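Local coordinates for protein N-acetylmuramoyl-L-alanine amidase (Mycobacteroides abscessus, PDB 7AGL) that probably hydrolyses the amide bond between N-acetylmuramic acid and L-alanine in peptidoglycan, as a zinc-dependent amidase of the mycobacterial cell wall, at residues Gly47-Pro50 / Glu51-Thr55; Ala91-Glu94 / Asn95-Pro99; Gly131-Thr134 / Leu135-Ala138. All coordinates share one frame; numbering follows the deposited sequence.

Contact 1: residues Gly47-Pro50 / Glu51-Thr55; sequences GGYP and EHTFT. With ZN (zinc ion), chain B.
The pyrrolidine of Pro-50 and the imidazole of His-52 meet in a CH-pi contact: CB of Pro-50 stands over one face of the ring, 3.7 Å from its centroid and 30° off the normal. CG of His-52 lies between the backbone N and the carbonyl carbon (chi1 63°), which turns the imidazole back along the chain and over the proline, while its ND1 is hydrogen-bonded to Asp-80. Apolar packing continues with Tyr-49, whose ring reaches the side chains of Thr-53 and Phe-54, four and five residues on. Its CE1 lies 3.6 Å from the methyl CG2 of Thr-53, and its CE2 the same 3.6 Å from CB of Phe-54, the tyrosine and phenylalanine side chains crossing at about a right angle. OG1 of Thr-53 turns instead toward the CG and CD side of Pro-50 and is hydrogen-bonded to Asp-80, so that one carboxylate receives both His-52 and Thr-53.

All this belongs to the start of helix 51-68, with Pro-50 at the N-cap position. Among the backbone hydrogen bonds, the carbonyl O of Pro-50 accepts the amide N of Phe-54 at 3.0 Å and, weakly, that of Thr-53.

Metal coordination occupies the first turn. Glu-51 directs its chain, extended from a CG anti to the backbone N (chi1 -177°), away from the loop to the zinc ion, which its OE1 binds at 2.1 Å. Two waters, His-16 and His-106 complete the site seen in the crystal. The second oxygen, OE2, lies 3.1 Å from the zinc and is hydrogen-bonded to the backbone N of Thr-43. OE1 also accepts from the backbone N of Ala-107, and together these bonds and the zinc should fix the carboxylate's rotation.

Contact 2: residues Ala91-Glu94 / Asn95-Pro99; sequences AEIE and NSYNP
Asn-95 folds its side chain back over the preceding turn, bringing its CG within 3.2 Å of the carbonyl O of Ala-91. That same oxygen accepts the amide N of Asn-95 at 2.9 Å. CG of the asparagine sits anti to its own carbonyl carbon (chi1 -70°), which lays the carboxamide along the helix. Its polar ends are taken up by a neighbouring loop, where OD1 accepts from the backbone N of Gln-174 and ND2 donates to the carbonyl O of Leu-172.

Glu-94, buried, extends its chain beyond CG. Water 3 lies between the two side chains, 2.8 Å from OE1 of Glu-94 and 3.1 Å from OD1 of Asn-95. The carboxylate also forms a salt bridge with Lys-177, a nearby positive charge that would be expected to stabilise its ionised form.

These residues belong to the C-terminal end of helix 87-96, where Asn-98 leaves helical geometry with a positive phi and the chain turns toward strand 101-108. The carbonyl O of Glu-94 lies at this exit: it accepts a hydrogen bond from the amide N of Tyr-97 at 3.2 Å, and CD of Pro-99 packs against it.

Ile-93 adds an apolar contact. Its CG2 and CE2 of Tyr-97 are 3.9 Å apart, the two side chains running alongside each other in the same direction. The carbonyl O of Ile-93 meanwhile accepts the hydroxyl OG of Ser-96 at 2.7 Å and, weakly, the amide N of that serine.

Contact 3: residues Gly131-Thr134 / Leu135-Ala138; sequences GEPT and LRFA
Glu-132 and Arg-136, one helical turn apart, meet at the edges of their flat groups, which are nearly coplanar: the carboxylate and guanidinium planes differ by 20°. The arginine grips side-on, giving one nitrogen to each carboxylate oxygen. NE meets OE2 of Glu-132 at 2.7 Å, on the syn side though out of the carboxylate plane, whereas NH2 reaches OE1 of Glu-132 at 3.0 Å by way of that oxygen's syn lone pair. Both oxygens lie close to the guanidinium plane, and the NH2 bond is almost straight at 175°. With two bonds instead of one, neither group can rotate without giving up part of the salt bridge.

Two bends bring these ends together. The glutamate turns at chi2 (-79°), so that a side chain leaving the helix away from the following turn comes back toward it, and the arginine, extended as far as CD, folds at chi3. The side chains therefore cross at a slant, and NH2 of Arg-136 also comes within 3.7 Å of CA of Pro-133.

Phe-137, on the next position round the helix, points to the sheet. Its CB rests 3.4 Å from the carbonyl O of Thr-134, but the ring leads off to stack with Tyr-214 and to touch Val-103 and Val-178 on the central sheet. Ala-138, beside it, packs against Val-119 and Val-178.

In the backbone, the carbonyl O of Gly-131 accepts the amide N of both Thr-134 and Leu-135, the latter at 2.9 Å. Gly-131 is the N-cap, and this opening part of helix 132-147 is amphipathic: an i to i+4 salt bridge on its exposed side, apolar side chains on the sheet, within the beta-alpha-beta unit of strands 118-122 and 161-164.

Overall arrangement
The three contacts illustrate how helix ends frame a mixed beta-sheet: contacts 1 and 3 are helix starts, and contact 2 is a helix end. Only contact 1 supplies a zinc ligand. Contact 2 is more remote, the side chain of Glu-94 lying about 12 Å from the metal. Contacts 1 and 3 are on opposite sides of the chain's centre, their own centres 29 Å apart, and contacts 2 and 3 are the nearest pair, with centres 18 Å and closest atoms about 9 Å apart. No two touch. Strand 101-108 links all three: it follows Pro-99, packs against Phe-137, and carries the zinc ligand His-106.

Contact 1: residues Gly47-Pro50 / Glu51-Thr55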
ATOM      1  N   GLY A  47     -14.538 -15.153   3.336  1.00 23.38           N
ATOM      2  CA  GLY A  47     -15.810 -14.636   3.791  1.00 23.42           C
ATOM      3  C   GLY A  47     -16.438 -13.610   2.865  1.00 23.70           C
ATOM      4  O   GLY A  47     -17.551 -13.150   3.131  1.00 25.81           O
ATOM      5  N   GLY A  48     -15.751 -13.243   1.781  1.00 22.52           N
ATOM      6  CA  GLY A  48     -16.280 -12.296   0.809  1.00 22.20           C
ATOM      7  C   GLY A  48     -15.964 -10.842   1.078  1.00 24.87           C
ATOM      8  O   GLY A  48     -16.550  -9.970   0.432  1.00 25.98           O
ATOM      9  N   TYR A  49     -15.051 -10.553   1.996  1.00 21.91           N
ATOM     10  CA  TYR A  49     -14.665  -9.187   2.302  1.00 19.75           C
ATOM     11  C   TYR A  49     -13.598  -8.775   1.297  1.00 20.09           C
ATOM     12  O   TYR A  49     -12.479  -9.311   1.315  1.00 20.60           O
ATOM     13  CB  TYR A  49     -14.147  -9.079   3.740  1.00 19.61           C
ATOM     14  CG  TYR A  49     -13.881  -7.664   4.200  1.00 23.72           C
ATOM     15  CD1 TYR A  49     -14.869  -6.700   4.160  1.00 27.46           C
ATOM     16  CD2 TYR A  49     -12.644  -7.307   4.710  1.00 22.58           C
ATOM     17  CE1 TYR A  49     -14.622  -5.396   4.609  1.00 29.70           C
ATOM     18  CE2 TYR A  49     -12.388  -6.019   5.142  1.00 25.35           C
ATOM     19  CZ  TYR A  49     -13.375  -5.072   5.087  1.00 28.71           C
ATOM     20  OH  TYR A  49     -13.106  -3.798   5.538  1.00 35.27           O
ATOM     21  N   PRO A  50     -13.910  -7.850   0.392  1.00 18.94           N
ATOM     22  CA  PRO A  50     -13.015  -7.602  -0.738  1.00 18.64           C
ATOM     23  C   PRO A  50     -11.774  -6.846  -0.319  1.00 21.62           C
ATOM     24  O   PRO A  50     -11.801  -5.999   0.579  1.00 18.57           O
ATOM     25  CB  PRO A  50     -13.870  -6.745  -1.688  1.00 18.65           C
ATOM     26  CG  PRO A  50     -15.287  -6.966  -1.240  1.00 21.28           C
ATOM     27  CD  PRO A  50     -15.185  -7.120   0.245  1.00 19.46           C
ATOM     28  N   GLU A  51     -10.673  -7.155  -1.005  1.00 19.26           N
ATOM     29  CA  GLU A  51      -9.462  -6.373  -0.803  1.00 18.44           C
ATOM     30  C   GLU A  51      -9.731  -4.882  -0.943  1.00 20.68           C
ATOM     31  O   GLU A  51      -9.257  -4.075  -0.134  1.00 18.22           O
ATOM     32  CB  GLU A  51      -8.383  -6.798  -1.800  1.00 17.94           C
ATOM     33  CG  GLU A  51      -7.100  -6.027  -1.547  1.00 19.77           C
ATOM     34  CD  GLU A  51      -6.008  -6.351  -2.532  1.00 20.70           C
ATOM     35  OE1 GLU A  51      -4.978  -5.673  -2.447  1.00 21.41           O
ATOM     36  OE2 GLU A  51      -6.149  -7.289  -3.343  1.00 20.03           O
ATOM     37  N   HIS A  52     -10.487  -4.490  -1.970  1.00 18.29           N
ATOM     38  CA  HIS A  52     -10.675  -3.060  -2.199  1.00 17.90           C
ATOM     39  C   HIS A  52     -11.396  -2.382  -1.038  1.00 21.17           C
ATOM     40  O   HIS A  52     -11.145  -1.205  -0.758  1.00 19.14           O
ATOM     41  CB  HIS A  52     -11.420  -2.807  -3.519  1.00 18.11           C
ATOM     42  CG  HIS A  52     -12.821  -3.350  -3.579  1.00 20.98           C
ATOM     43  ND1 HIS A  52     -13.922  -2.651  -3.115  1.00 20.81           N
ATOM     44  CD2 HIS A  52     -13.310  -4.481  -4.147  1.00 20.60           C
ATOM     45  CE1 HIS A  52     -15.021  -3.342  -3.376  1.00 22.12           C
ATOM     46  NE2 HIS A  52     -14.679  -4.459  -3.993  1.00 20.49           N
ATOM     47  N   THR A  53     -12.271  -3.103  -0.340  1.00 18.61           N
ATOM     48  CA  THR A  53     -12.945  -2.511   0.817  1.00 18.87           C
ATOM     49  C   THR A  53     -12.017  -2.456   2.027  1.00 19.28           C
ATOM     50  O   THR A  53     -12.001  -1.461   2.764  1.00 19.92           O
ATOM     51  CB  THR A  53     -14.193  -3.321   1.138  1.00 20.01           C
ATOM     52  OG1 THR A  53     -15.028  -3.342  -0.031  1.00 20.34           O
ATOM     53  CG2 THR A  53     -14.962  -2.688   2.289  1.00 19.99           C
ATOM     54  N   PHE A  54     -11.214  -3.503   2.222  1.00 18.37           N
ATOM     55  CA  PHE A  54     -10.242  -3.479   3.307  1.00 17.17           C
ATOM     56  C   PHE A  54      -9.266  -2.318   3.149  1.00 17.70           C
ATOM     57  O   PHE A  54      -8.964  -1.607   4.123  1.00 18.85           O
ATOM     58  CB  PHE A  54      -9.468  -4.805   3.361  1.00 18.39           C
ATOM     59  CG  PHE A  54      -8.215  -4.717   4.198  1.00 19.36           C
ATOM     60  CD1 PHE A  54      -8.295  -4.720   5.602  1.00 20.31           C
ATOM     61  CD2 PHE A  54      -6.953  -4.604   3.592  1.00 16.89           C
ATOM     62  CE1 PHE A  54      -7.164  -4.610   6.373  1.00 23.84           C
ATOM     63  CE2 PHE A  54      -5.816  -4.488   4.368  1.00 19.80           C
ATOM     64  CZ  PHE A  54      -5.908  -4.508   5.753  1.00 21.21           C
ATOM     65  N   THR A  55      -8.740  -2.120   1.935  1.00 17.98           N
ATOM     66  CA  THR A  55      -7.724  -1.082   1.762  1.00 17.55           C
ATOM     67  C   THR A  55      -8.358   0.298   1.912  1.00 19.65           C
ATOM     68  O   THR A  55      -7.781   1.191   2.541  1.00 19.64           O
ATOM     69  CB  THR A  55      -7.009  -1.214   0.399  1.00 17.95           C
ATOM     70  OG1 THR A  55      -7.938  -0.980  -0.675  1.00 18.70           O
ATOM     71  CG2 THR A  55      -6.366  -2.605   0.221  1.00 18.40           C
TER
HETATM   72 ZN    ZN B 301      -3.691  -5.605  -4.129  0.94 20.42          ZN
HETATM   73  O   HOH W   1      -2.529  -6.166  -5.964  1.00 24.93           O
HETATM   74  O   HOH W   2      -2.592  -7.265  -3.261  1.00 21.00           O

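Contact 2: residues Ala91-Glu94 / Asn95-Pro99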
ATOM      1  N   ALA A  91      -0.110   6.827  -9.710  1.00 21.98           N
ATOM      2  CA  ALA A  91       1.237   7.338  -9.468  1.00 22.44           C
ATOM      3  C   ALA A  91       1.346   8.797  -9.893  1.00 19.84           C
ATOM      4  O   ALA A  91       2.017   9.595  -9.224  1.00 24.06           O
ATOM      5  CB  ALA A  91       2.269   6.482 -10.202  1.00 25.13           C
ATOM      6  N   GLU A  92       0.695   9.163 -11.000  1.00 22.56           N
ATOM      7  CA  GLU A  92       0.697  10.559 -11.434  1.00 26.25           C
ATOM      8  C   GLU A  92       0.033  11.445 -10.388  1.00 24.32           C
ATOM      9  O   GLU A  92       0.543  12.525 -10.057  1.00 25.53           O
ATOM     10  CB  GLU A  92      -0.005  10.705 -12.792  1.00 28.45           C
ATOM     11  CG  GLU A  92      -0.294  12.174 -13.183  1.00 37.97           C
ATOM     12  CD  GLU A  92      -1.131  12.354 -14.464  1.00 48.89           C
ATOM     13  OE1 GLU A  92      -1.638  11.363 -15.032  1.00 49.05           O
ATOM     14  OE2 GLU A  92      -1.270  13.511 -14.911  1.00 49.36           O
ATOM     15  N   ILE A  93      -1.115  11.005  -9.861  1.00 21.77           N
ATOM     16  CA  ILE A  93      -1.808  11.771  -8.827  1.00 21.03           C
ATOM     17  C   ILE A  93      -0.912  11.927  -7.605  1.00 19.58           C
ATOM     18  O   ILE A  93      -0.760  13.026  -7.060  1.00 20.87           O
ATOM     19  CB  ILE A  93      -3.150  11.104  -8.460  1.00 20.73           C
ATOM     20  CG1 ILE A  93      -4.175  11.218  -9.608  1.00 24.14           C
ATOM     21  CG2 ILE A  93      -3.701  11.705  -7.166  1.00 23.85           C
ATOM     22  CD1 ILE A  93      -5.300  10.207  -9.468  1.00 20.92           C
ATOM     23  N   GLU A  94      -0.285  10.827  -7.164  1.00 18.27           N
ATOM     24  CA  GLU A  94       0.631  10.906  -6.027  1.00 21.27           C
ATOM     25  C   GLU A  94       1.730  11.926  -6.279  1.00 22.07           C
ATOM     26  O   GLU A  94       2.007  12.782  -5.428  1.00 22.37           O
ATOM     27  CB  GLU A  94       1.236   9.528  -5.747  1.00 24.11           C
ATOM     28  CG  GLU A  94       0.224   8.530  -5.232  1.00 21.01           C
ATOM     29  CD  GLU A  94       0.643   7.084  -5.461  1.00 22.40           C
ATOM     30  OE1 GLU A  94       1.752   6.846  -5.999  1.00 20.57           O
ATOM     31  OE2 GLU A  94      -0.146   6.183  -5.101  1.00 23.85           O
ATOM     32  N   ASN A  95       2.380  11.837  -7.442  1.00 20.27           N
ATOM     33  CA  ASN A  95       3.506  12.721  -7.723  1.00 23.36           C
ATOM     34  C   ASN A  95       3.071  14.182  -7.767  1.00 21.94           C
ATOM     35  O   ASN A  95       3.849  15.069  -7.397  1.00 25.68           O
ATOM     36  CB  ASN A  95       4.173  12.308  -9.038  1.00 25.18           C
ATOM     37  CG  ASN A  95       4.910  10.989  -8.920  1.00 24.75           C
ATOM     38  OD1 ASN A  95       5.389  10.621  -7.836  1.00 25.49           O
ATOM     39  ND2 ASN A  95       5.002  10.260 -10.030  1.00 21.24           N
ATOM     40  N   SER A  96       1.822  14.449  -8.166  1.00 20.98           N
ATOM     41  CA  SER A  96       1.352  15.824  -8.317  1.00 21.80           C
ATOM     42  C   SER A  96       1.286  16.583  -6.994  1.00 26.46           C
ATOM     43  O   SER A  96       1.229  17.815  -7.006  1.00 25.40           O
ATOM     44  CB  SER A  96      -0.027  15.843  -8.994  1.00 24.65           C
ATOM     45  OG  SER A  96      -1.077  15.526  -8.086  1.00 26.59           O
ATOM     46  N   TYR A  97       1.317  15.893  -5.859  1.00 24.02           N
ATOM     47  CA  TYR A  97       1.255  16.560  -4.561  1.00 23.68           C
ATOM     48  C   TYR A  97       2.630  16.902  -3.986  1.00 24.45           C
ATOM     49  O   TYR A  97       2.699  17.428  -2.870  1.00 26.55           O
ATOM     50  CB  TYR A  97       0.487  15.694  -3.557  1.00 20.78           C
ATOM     51  CG  TYR A  97      -1.006  15.657  -3.795  1.00 20.41           C
ATOM     52  CD1 TYR A  97      -1.810  16.728  -3.406  1.00 21.34           C
ATOM     53  CD2 TYR A  97      -1.619  14.558  -4.401  1.00 20.06           C
ATOM     54  CE1 TYR A  97      -3.180  16.717  -3.623  1.00 22.23           C
ATOM     55  CE2 TYR A  97      -2.998  14.527  -4.600  1.00 21.07           C
ATOM     56  CZ  TYR A  97      -3.770  15.614  -4.211  1.00 21.37           C
ATOM     57  OH  TYR A  97      -5.142  15.607  -4.412  1.00 22.82           O
ATOM     58  N   ASN A  98       3.718  16.642  -4.722  1.00 23.22           N
ATOM     59  CA  ASN A  98       5.073  16.776  -4.186  1.00 25.44           C
ATOM     60  C   ASN A  98       5.193  16.206  -2.768  1.00 26.65           C
ATOM     61  O   ASN A  98       5.733  16.872  -1.870  1.00 26.37           O
ATOM     62  CB  ASN A  98       5.500  18.245  -4.210  1.00 28.80           C
ATOM     63  CG  ASN A  98       7.002  18.413  -4.106  1.00 41.10           C
ATOM     64  OD1 ASN A  98       7.759  17.479  -4.362  1.00 44.02           O
ATOM     65  ND2 ASN A  98       7.443  19.616  -3.737  1.00 46.02           N
ATOM     66  N   PRO A  99       4.741  14.979  -2.527  1.00 23.22           N
ATOM     67  CA  PRO A  99       4.693  14.470  -1.153  1.00 25.92           C
ATOM     68  C   PRO A  99       6.068  14.142  -0.587  1.00 27.50           C
ATOM     69  O   PRO A  99       7.027  13.824  -1.297  1.00 26.32           O
ATOM     70  CB  PRO A  99       3.849  13.201  -1.284  1.00 20.93           C
ATOM     71  CG  PRO A  99       4.152  12.711  -2.668  1.00 23.48           C
ATOM     72  CD  PRO A  99       4.289  13.962  -3.499  1.00 25.99           C
TER
HETATM   73  O   HOH W   3       4.085   7.993  -6.952  1.00 27.47           O

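Contact 3: residues Gly131-Thr134 / Leu135-Ala138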
ATOM      1  N   GLY A 131      16.291   4.921  -4.604  1.00 28.38           N
ATOM      2  CA  GLY A 131      17.410   4.293  -3.940  1.00 29.58           C
ATOM      3  C   GLY A 131      17.327   4.434  -2.433  1.00 29.76           C
ATOM      4  O   GLY A 131      16.313   4.056  -1.832  1.00 27.59           O
ATOM      5  N   GLU A 132      18.364   5.021  -1.828  1.00 31.05           N
ATOM      6  CA  GLU A 132      18.443   5.106  -0.368  1.00 32.90           C
ATOM      7  C   GLU A 132      17.208   5.720   0.293  1.00 32.27           C
ATOM      8  O   GLU A 132      16.766   5.178   1.323  1.00 29.94           O
ATOM      9  CB  GLU A 132      19.717   5.877   0.026  1.00 35.55           C
ATOM     10  CG  GLU A 132      20.024   5.892   1.522  1.00 40.80           C
ATOM     11  CD  GLU A 132      19.195   6.893   2.322  1.00 47.28           C
ATOM     12  OE1 GLU A 132      18.697   7.888   1.737  1.00 44.18           O
ATOM     13  OE2 GLU A 132      19.038   6.678   3.549  1.00 48.33           O
ATOM     14  N   PRO A 133      16.611   6.812  -0.208  1.00 30.61           N
ATOM     15  CA  PRO A 133      15.423   7.350   0.476  1.00 30.98           C
ATOM     16  C   PRO A 133      14.291   6.357   0.561  1.00 29.29           C
ATOM     17  O   PRO A 133      13.533   6.372   1.538  1.00 28.81           O
ATOM     18  CB  PRO A 133      15.033   8.559  -0.384  1.00 29.71           C
ATOM     19  CG  PRO A 133      16.328   8.985  -1.016  1.00 30.22           C
ATOM     20  CD  PRO A 133      17.053   7.706  -1.301  1.00 29.13           C
ATOM     21  N   THR A 134      14.143   5.503  -0.452  1.00 24.44           N
ATOM     22  CA  THR A 134      13.036   4.560  -0.510  1.00 22.85           C
ATOM     23  C   THR A 134      13.356   3.268   0.229  1.00 25.47           C
ATOM     24  O   THR A 134      12.496   2.731   0.941  1.00 25.46           O
ATOM     25  CB  THR A 134      12.681   4.297  -1.975  1.00 26.14           C
ATOM     26  OG1 THR A 134      12.116   5.498  -2.525  1.00 24.11           O
ATOM     27  CG2 THR A 134      11.666   3.148  -2.114  1.00 24.16           C
ATOM     28  N   LEU A 135      14.584   2.770   0.089  1.00 27.64           N
ATOM     29  CA  LEU A 135      15.000   1.617   0.881  1.00 26.40           C
ATOM     30  C   LEU A 135      14.914   1.923   2.373  1.00 26.35           C
ATOM     31  O   LEU A 135      14.474   1.080   3.161  1.00 26.12           O
ATOM     32  CB  LEU A 135      16.422   1.199   0.496  1.00 28.41           C
ATOM     33  CG  LEU A 135      16.954  -0.077   1.149  1.00 33.91           C
ATOM     34  CD1 LEU A 135      15.985  -1.234   0.884  1.00 29.33           C
ATOM     35  CD2 LEU A 135      18.337  -0.398   0.627  1.00 34.90           C
ATOM     36  N   ARG A 136      15.342   3.120   2.782  1.00 28.14           N
ATOM     37  CA  ARG A 136      15.206   3.495   4.190  1.00 28.63           C
ATOM     38  C   ARG A 136      13.739   3.524   4.617  1.00 28.17           C
ATOM     39  O   ARG A 136      13.402   3.071   5.717  1.00 28.63           O
ATOM     40  CB  ARG A 136      15.882   4.844   4.446  1.00 30.26           C
ATOM     41  CG  ARG A 136      15.622   5.441   5.837  1.00 31.71           C
ATOM     42  CD  ARG A 136      16.507   6.654   6.128  1.00 38.70           C
ATOM     43  NE  ARG A 136      16.812   7.436   4.930  1.00 42.18           N
ATOM     44  CZ  ARG A 136      16.195   8.564   4.578  1.00 51.87           C
ATOM     45  NH1 ARG A 136      15.229   9.069   5.340  1.00 45.81           N
ATOM     46  NH2 ARG A 136      16.553   9.193   3.458  1.00 49.99           N
ATOM     47  N   PHE A 137      12.850   4.046   3.758  1.00 25.05           N
ATOM     48  CA  PHE A 137      11.415   4.019   4.052  1.00 25.61           C
ATOM     49  C   PHE A 137      10.933   2.589   4.240  1.00 25.48           C
ATOM     50  O   PHE A 137      10.216   2.282   5.201  1.00 24.16           O
ATOM     51  CB  PHE A 137      10.640   4.720   2.925  1.00 23.85           C
ATOM     52  CG  PHE A 137       9.207   5.080   3.270  1.00 22.85           C
ATOM     53  CD1 PHE A 137       8.729   5.003   4.578  1.00 22.35           C
ATOM     54  CD2 PHE A 137       8.336   5.494   2.268  1.00 22.61           C
ATOM     55  CE1 PHE A 137       7.404   5.345   4.873  1.00 26.97           C
ATOM     56  CE2 PHE A 137       7.030   5.831   2.551  1.00 26.03           C
ATOM     57  CZ  PHE A 137       6.557   5.756   3.850  1.00 24.77           C
ATOM     58  N   ALA A 138      11.324   1.695   3.325  1.00 25.28           N
ATOM     59  CA  ALA A 138      10.876   0.305   3.396  1.00 23.35           C
ATOM     60  C   ALA A 138      11.338  -0.368   4.690  1.00 24.19           C
ATOM     61  O   ALA A 138      10.545  -1.025   5.372  1.00 23.72           O
ATOM     62  CB  ALA A 138      11.388  -0.471   2.182  1.00 22.92           C
TER